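Local coordinates for BH1974 protein (Bacillus halodurans, PDB 3ON5) that probably assists the maturation of a molybdenum-containing xanthine dehydrogenase, as XdhC-family proteins do by handling the molybdenum cofactor, at residues V44-S48 / C111-I115; L156-I161 / E170-P176. One frame throughout, in Å; residues are numbered along the deposited sequence.

Interaction 1 (V44-S48 / C111-I115); sequences VEGSS and CNGTI
V44 and I115 lie side by side on one face of the sheet, and the CG2 methyl of I115 meets V44 CG2 at 3.8 Å. The same I115 methyl also touches S48 CB, at 3.8 Å, so a single branch serves both residues. Its place follows from chi1 of 67°, which sets CG1 between the backbone N and the carbonyl carbon and turns CG2 beside the N. S48 OG takes its hydrogen bond outside the contact, with R50 O.

On the other face E45 and T114 cross obliquely: the extended glutamate brings OE1 to 4.1 Å from T114 CG2. Weak hydrogen bonds link E45 OE2 with H43 NE2 and T114 OG1 with D96 OD1. Beneath them adjacent strands 36-46 and 113-121 of the five-stranded sheet end antiparallel (174°), E45 N bonding T114 O at 2.8 Å and T114 N bonding E45 O at 2.7 Å. Beyond the G46–G113 pair, S47 N reaches N112 O at 3.0 Å from above the carbonyl plane. At phi 87° a beta carbon on G46 would be pressed against E45 O, which calls for glycine.

All three hydrogen bonds across the contact are main-chain ones; the side chains add van der Waals contact and no salt bridge.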
ATOM      1  N   VAL A  44      29.865   5.771  18.900  1.00 60.40           N
ATOM      2  CA  VAL A  44      29.405   7.038  18.335  1.00 59.90           C
ATOM      3  C   VAL A  44      30.416   8.112  18.672  1.00 67.65           C
ATOM      4  O   VAL A  44      30.819   8.253  19.831  1.00 69.34           O
ATOM      5  CB  VAL A  44      27.980   7.449  18.807  1.00 62.00           C
ATOM      6  CG1 VAL A  44      27.615   8.861  18.363  1.00 62.71           C
ATOM      7  CG2 VAL A  44      26.935   6.494  18.300  1.00 59.19           C
ATOM      8  N   GLU A  45      30.814   8.867  17.654  1.00 65.12           N
ATOM      9  CA  GLU A  45      31.684  10.023  17.765  1.00 67.66           C
ATOM     10  C   GLU A  45      30.916  11.209  17.186  1.00 73.39           C
ATOM     11  O   GLU A  45      30.499  11.151  16.034  1.00 72.16           O
ATOM     12  CB  GLU A  45      33.028   9.771  17.066  1.00 70.16           C
ATOM     13  CG  GLU A  45      33.886   8.719  17.747  1.00 83.11           C
ATOM     14  CD  GLU A  45      35.152   8.275  17.032  1.00109.13           C
ATOM     15  OE1 GLU A  45      35.204   8.354  15.781  1.00 96.05           O
ATOM     16  OE2 GLU A  45      36.078   7.795  17.727  1.00104.63           O
ATOM     17  N   GLY A  46      30.634  12.214  18.006  1.00 72.22           N
ATOM     18  CA  GLY A  46      29.894  13.397  17.573  1.00 72.64           C
ATOM     19  C   GLY A  46      28.392  13.274  17.656  1.00 76.56           C
ATOM     20  O   GLY A  46      27.872  12.677  18.604  1.00 76.11           O
ATOM     21  N   SER A  47      27.686  13.848  16.659  1.00 73.63           N
ATOM     22  CA  SER A  47      26.221  13.875  16.584  1.00 72.13           C
ATOM     23  C   SER A  47      25.662  12.743  15.733  1.00 76.17           C
ATOM     24  O   SER A  47      26.140  12.482  14.632  1.00 75.61           O
ATOM     25  CB  SER A  47      25.733  15.205  16.019  1.00 76.11           C
ATOM     26  OG  SER A  47      25.854  16.250  16.969  1.00 87.98           O
ATOM     27  N   SER A  48      24.605  12.096  16.245  1.00 73.32           N
ATOM     28  CA  SER A  48      23.888  11.000  15.578  1.00 71.58           C
ATOM     29  C   SER A  48      22.453  10.896  16.093  1.00 73.12           C
ATOM     30  O   SER A  48      22.201  11.222  17.269  1.00 72.43           O
ATOM     31  CB  SER A  48      24.611   9.672  15.776  1.00 75.24           C
ATOM     32  OG  SER A  48      24.747   9.356  17.150  1.00 85.02           O
ATOM     33  N   CYS A 111      24.360  15.132   9.443  1.00 69.30           N
ATOM     34  CA  CYS A 111      24.713  14.958  10.869  1.00 70.54           C
ATOM     35  C   CYS A 111      26.257  14.898  10.987  1.00 73.52           C
ATOM     36  O   CYS A 111      26.906  14.156  10.246  1.00 72.36           O
ATOM     37  CB  CYS A 111      24.038  13.729  11.499  1.00 70.31           C
ATOM     38  SG  CYS A 111      22.554  14.093  12.510  1.00 75.24           S
ATOM     39  N   ASN A 112      26.836  15.747  11.865  1.00 69.59           N
ATOM     40  CA  ASN A 112      28.276  15.853  12.086  1.00 69.16           C
ATOM     41  C   ASN A 112      28.691  14.834  13.145  1.00 69.45           C
ATOM     42  O   ASN A 112      28.905  15.164  14.315  1.00 69.17           O
ATOM     43  CB  ASN A 112      28.660  17.283  12.483  1.00 68.64           C
ATOM     44  CG  ASN A 112      30.141  17.513  12.623  1.00 80.19           C
ATOM     45  OD1 ASN A 112      30.985  16.842  12.018  1.00 71.75           O
ATOM     46  ND2 ASN A 112      30.488  18.495  13.406  1.00 74.98           N
ATOM     47  N   GLY A 113      28.759  13.589  12.700  1.00 63.31           N
ATOM     48  CA  GLY A 113      29.101  12.441  13.522  1.00 61.64           C
ATOM     49  C   GLY A 113      29.606  11.261  12.727  1.00 63.65           C
ATOM     50  O   GLY A 113      29.446  11.205  11.507  1.00 62.72           O
ATOM     51  N   THR A 114      30.237  10.322  13.430  1.00 59.84           N
ATOM     52  CA  THR A 114      30.819   9.109  12.893  1.00 59.09           C
ATOM     53  C   THR A 114      30.329   7.950  13.752  1.00 63.47           C
ATOM     54  O   THR A 114      30.539   7.951  14.972  1.00 65.20           O
ATOM     55  CB  THR A 114      32.338   9.250  12.850  1.00 72.85           C
ATOM     56  OG1 THR A 114      32.678  10.405  12.069  1.00 80.01           O
ATOM     57  CG2 THR A 114      33.015   8.021  12.279  1.00 69.85           C
ATOM     58  N   ILE A 115      29.630   6.983  13.126  1.00 57.84           N
ATOM     59  CA  ILE A 115      29.103   5.837  13.865  1.00 56.01           C
ATOM     60  C   ILE A 115      29.763   4.541  13.377  1.00 58.84           C
ATOM     61  O   ILE A 115      30.077   4.391  12.192  1.00 57.83           O
ATOM     62  CB  ILE A 115      27.543   5.699  13.831  1.00 57.46           C
ATOM     63  CG1 ILE A 115      26.970   5.373  12.426  1.00 56.52           C
ATOM     64  CG2 ILE A 115      26.862   6.903  14.498  1.00 59.30           C
ATOM     65  CD1 ILE A 115      25.456   5.063  12.392  1.00 61.21           C
TER

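Interaction 2 (L156-I161 / E170-P176)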
ATOM      1  N   LEU A 156      34.682 -12.207  18.560  1.00 58.44           N
ATOM      2  CA  LEU A 156      35.450 -13.344  19.041  1.00 60.12           C
ATOM      3  C   LEU A 156      34.607 -14.189  19.982  1.00 65.73           C
ATOM      4  O   LEU A 156      34.514 -15.405  19.816  1.00 67.82           O
ATOM      5  CB  LEU A 156      36.725 -12.872  19.753  1.00 61.82           C
ATOM      6  CG  LEU A 156      37.777 -12.152  18.929  1.00 66.16           C
ATOM      7  CD1 LEU A 156      38.805 -11.507  19.823  1.00 67.73           C
ATOM      8  CD2 LEU A 156      38.433 -13.079  17.920  1.00 67.94           C
ATOM      9  N   GLU A 157      34.018 -13.539  20.996  1.00 59.85           N
ATOM     10  CA  GLU A 157      33.171 -14.144  22.018  1.00 58.05           C
ATOM     11  C   GLU A 157      32.035 -13.257  22.417  1.00 56.66           C
ATOM     12  O   GLU A 157      32.132 -12.041  22.274  1.00 56.57           O
ATOM     13  CB  GLU A 157      33.974 -14.437  23.275  1.00 61.89           C
ATOM     14  CG  GLU A 157      35.059 -15.465  23.175  1.00 77.19           C
ATOM     15  CD  GLU A 157      35.795 -15.507  24.490  1.00 99.17           C
ATOM     16  OE1 GLU A 157      35.264 -16.135  25.431  1.00 89.97           O
ATOM     17  OE2 GLU A 157      36.811 -14.788  24.623  1.00 98.17           O
ATOM     18  N   TYR A 158      30.988 -13.847  22.999  1.00 49.68           N
ATOM     19  CA  TYR A 158      29.858 -13.093  23.510  1.00 46.84           C
ATOM     20  C   TYR A 158      29.182 -13.917  24.590  1.00 51.82           C
ATOM     21  O   TYR A 158      29.176 -15.148  24.518  1.00 51.72           O
ATOM     22  CB  TYR A 158      28.879 -12.659  22.407  1.00 44.02           C
ATOM     23  CG  TYR A 158      28.126 -13.752  21.676  1.00 41.88           C
ATOM     24  CD1 TYR A 158      26.951 -14.288  22.203  1.00 42.53           C
ATOM     25  CD2 TYR A 158      28.484 -14.123  20.381  1.00 40.73           C
ATOM     26  CE1 TYR A 158      26.201 -15.223  21.498  1.00 42.40           C
ATOM     27  CE2 TYR A 158      27.731 -15.048  19.659  1.00 39.87           C
ATOM     28  CZ  TYR A 158      26.583 -15.582  20.216  1.00 48.29           C
ATOM     29  OH  TYR A 158      25.823 -16.480  19.520  1.00 50.40           O
ATOM     30  N   ALA A 159      28.651 -13.231  25.609  1.00 48.38           N
ATOM     31  CA  ALA A 159      27.993 -13.859  26.745  1.00 48.02           C
ATOM     32  C   ALA A 159      26.784 -13.046  27.211  1.00 50.30           C
ATOM     33  O   ALA A 159      26.697 -11.829  26.990  1.00 48.80           O
ATOM     34  CB  ALA A 159      28.987 -14.016  27.893  1.00 50.69           C
ATOM     35  N   PHE A 160      25.860 -13.745  27.870  1.00 45.97           N
ATOM     36  CA  PHE A 160      24.656 -13.208  28.489  1.00 44.50           C
ATOM     37  C   PHE A 160      24.719 -13.581  29.957  1.00 51.22           C
ATOM     38  O   PHE A 160      24.568 -14.755  30.290  1.00 52.03           O
ATOM     39  CB  PHE A 160      23.398 -13.728  27.786  1.00 43.88           C
ATOM     40  CG  PHE A 160      23.336 -13.401  26.316  1.00 43.67           C
ATOM     41  CD1 PHE A 160      22.794 -12.193  25.874  1.00 44.30           C
ATOM     42  CD2 PHE A 160      23.803 -14.306  25.364  1.00 45.00           C
ATOM     43  CE1 PHE A 160      22.710 -11.906  24.510  1.00 43.22           C
ATOM     44  CE2 PHE A 160      23.752 -14.002  24.001  1.00 45.45           C
ATOM     45  CZ  PHE A 160      23.208 -12.805  23.583  1.00 42.04           C
ATOM     46  N   ILE A 161      25.041 -12.601  30.816  1.00 49.24           N
ATOM     47  CA  ILE A 161      25.248 -12.768  32.257  1.00 52.09           C
ATOM     48  C   ILE A 161      23.949 -12.489  33.056  1.00 57.49           C
ATOM     49  O   ILE A 161      23.264 -11.491  32.817  1.00 55.60           O
ATOM     50  CB  ILE A 161      26.396 -11.801  32.700  1.00 56.42           C
ATOM     51  CG1 ILE A 161      27.682 -12.017  31.846  1.00 56.53           C
ATOM     52  CG2 ILE A 161      26.680 -11.898  34.215  1.00 58.67           C
ATOM     53  CD1 ILE A 161      28.637 -10.848  31.780  1.00 60.37           C
ATOM     54  N   GLU A 170      28.239 -17.714  23.661  1.00 50.87           N
ATOM     55  CA  GLU A 170      29.400 -18.286  22.972  1.00 52.12           C
ATOM     56  C   GLU A 170      30.680 -17.696  23.587  1.00 61.47           C
ATOM     57  O   GLU A 170      31.451 -16.987  22.932  1.00 60.60           O
ATOM     58  CB  GLU A 170      29.330 -18.061  21.442  1.00 51.34           C
ATOM     59  CG  GLU A 170      28.148 -18.740  20.768  1.00 52.10           C
ATOM     60  CD  GLU A 170      28.041 -20.245  20.872  1.00 75.35           C
ATOM     61  OE1 GLU A 170      29.080 -20.931  20.736  1.00 81.52           O
ATOM     62  OE2 GLU A 170      26.902 -20.742  21.022  1.00 70.26           O
ATOM     63  N   TRP A 171      30.874 -17.991  24.883  1.00 63.76           N
ATOM     64  CA  TRP A 171      32.005 -17.515  25.673  1.00 67.21           C
ATOM     65  C   TRP A 171      32.865 -18.699  26.075  1.00 79.46           C
ATOM     66  O   TRP A 171      32.450 -19.548  26.871  1.00 80.91           O
ATOM     67  CB  TRP A 171      31.517 -16.730  26.897  1.00 65.61           C
ATOM     68  CG  TRP A 171      32.587 -15.887  27.530  1.00 68.22           C
ATOM     69  CD1 TRP A 171      33.436 -16.247  28.539  1.00 73.48           C
ATOM     70  CD2 TRP A 171      32.935 -14.542  27.173  1.00 67.57           C
ATOM     71  NE1 TRP A 171      34.273 -15.199  28.849  1.00 74.07           N
ATOM     72  CE2 TRP A 171      33.994 -14.142  28.021  1.00 73.93           C
ATOM     73  CE3 TRP A 171      32.426 -13.617  26.246  1.00 66.52           C
ATOM     74  CZ2 TRP A 171      34.585 -12.867  27.938  1.00 73.57           C
ATOM     75  CZ3 TRP A 171      33.017 -12.365  26.159  1.00 68.21           C
ATOM     76  CH2 TRP A 171      34.080 -11.998  26.998  1.00 71.24           C
ATOM     77  N   HIS A 172      34.062 -18.768  25.506  1.00 80.99           N
ATOM     78  CA  HIS A 172      34.949 -19.887  25.760  1.00 85.23           C
ATOM     79  C   HIS A 172      36.037 -19.558  26.788  1.00 91.03           C
ATOM     80  O   HIS A 172      36.504 -20.495  27.435  1.00 91.85           O
ATOM     81  CB  HIS A 172      35.609 -20.358  24.458  1.00 87.65           C
ATOM     82  CG  HIS A 172      36.424 -19.314  23.757  1.00 92.24           C
ATOM     83  ND1 HIS A 172      37.710 -18.985  24.181  1.00 97.10           N
ATOM     84  CD2 HIS A 172      36.146 -18.615  22.633  1.00 92.77           C
ATOM     85  CE1 HIS A 172      38.139 -18.058  23.337  1.00 96.20           C
ATOM     86  NE2 HIS A 172      37.237 -17.806  22.385  1.00 93.89           N
ATOM     87  N   SER A 173      36.512 -18.301  26.893  1.00 87.83           N
ATOM     88  CA  SER A 173      37.562 -17.999  27.860  1.00 90.05           C
ATOM     89  C   SER A 173      36.968 -18.085  29.277  1.00 95.45           C
ATOM     90  O   SER A 173      35.974 -18.784  29.510  1.00 94.61           O
ATOM     91  CB  SER A 173      38.212 -16.641  27.588  1.00 93.54           C
ATOM     92  OG  SER A 173      37.369 -15.542  27.890  1.00101.76           O
ATOM     93  N   GLY A 174      37.585 -17.394  30.206  1.00 93.97           N
ATOM     94  CA  GLY A 174      37.200 -17.422  31.608  1.00 94.95           C
ATOM     95  C   GLY A 174      35.827 -16.925  31.997  1.00 96.06           C
ATOM     96  O   GLY A 174      34.841 -17.138  31.293  1.00 93.42           O
ATOM     97  N   HIS A 175      35.771 -16.330  33.191  1.00 93.97           N
ATOM     98  CA  HIS A 175      34.586 -15.739  33.795  1.00 92.31           C
ATOM     99  C   HIS A 175      34.334 -14.438  33.066  1.00 89.96           C
ATOM    100  O   HIS A 175      35.216 -13.579  33.079  1.00 89.99           O
ATOM    101  CB  HIS A 175      34.798 -15.543  35.319  1.00 96.53           C
ATOM    102  CG  HIS A 175      35.421 -16.728  36.014  1.00103.25           C
ATOM    103  ND1 HIS A 175      36.796 -16.946  35.986  1.00107.53           N
ATOM    104  CD2 HIS A 175      34.839 -17.720  36.736  1.00106.18           C
ATOM    105  CE1 HIS A 175      37.001 -18.058  36.677  1.00109.29           C
ATOM    106  NE2 HIS A 175      35.857 -18.559  37.153  1.00108.76           N
ATOM    107  N   PRO A 176      33.237 -14.298  32.300  1.00 81.55           N
ATOM    108  CA  PRO A 176      33.031 -13.048  31.546  1.00 78.86           C
ATOM    109  C   PRO A 176      32.996 -11.819  32.461  1.00 82.03           C
ATOM    110  O   PRO A 176      33.547 -10.786  32.088  1.00 80.06           O
ATOM    111  CB  PRO A 176      31.688 -13.263  30.856  1.00 77.84           C
ATOM    112  CG  PRO A 176      31.029 -14.356  31.625  1.00 83.09           C
ATOM    113  CD  PRO A 176      32.119 -15.236  32.101  1.00 81.20           C
TER
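The carboxylate of E157 lies stacked over one face of the H172 imidazole, the two planes 19° apart, with E157 CD 3.4 Å above the ring and offset toward its rim. E157 CG stands beside its own backbone N (chi1 -65°) and the chain is extended beyond it, which carries OE1 to the backbone amides of H172 and S173. S173 N gives it a nearly straight bond of 2.9 Å (171° at the hydrogen), arriving from above the carboxylate plane, and H172 N adds a weak one.

The same OE1 sits 3.3 Å above one face of the W171 indole, while P176 CB lies over the opposite face, toward the rim. Two backbone hydrogen bonds, E170 N to Y158 O at 2.9 Å and Y158 N to E170 O at 3.2 Å, make Y158 and E170 an antiparallel hydrogen-bonded pair. This single bridge continues, past strand 167-168, the pairing along strand 155-161 in the four-stranded antiparallel sheet; a classic beta bulge at L156 and E157 faces K148. E170 CB lies over the Y158 ring, 4.0 Å from its centroid, a CH-pi contact; E170 OE2 bonds to H129.

A159 CB approaches W171 CE3 obliquely at 3.8 Å. Replacing W171 by an alanine would probably open a gap between E157 and P176 and leave A159 without its aromatic neighbour. P176 CB, at the start of helix 176-181, also meets I161 CD1 at 4.0 Å.

How the interactions relate
The two contacts follow one another along the chain: interaction 1 closes at 115 before interaction 2 opens at 156. Their centres are about 30 Å apart and their nearest atoms about 18 Å, so they do not touch. Interaction 1 joins neighbouring inner strands, 36-46 and 113-121, of the five-stranded antiparallel sheet; interaction 2 ties strand 155-161 of a separate four-stranded sheet to the loop leading into helix 176-181. Helix 124-139, which follows strand 113-121, packs against Y158 and E170. Neither contact includes the parallel sheet of the XdhC Rossmann domain, but N112 ND2 makes a weak hydrogen bond with E298 of the second subunit and packs on its R302, whereas no other chain touches the segments of interaction 2.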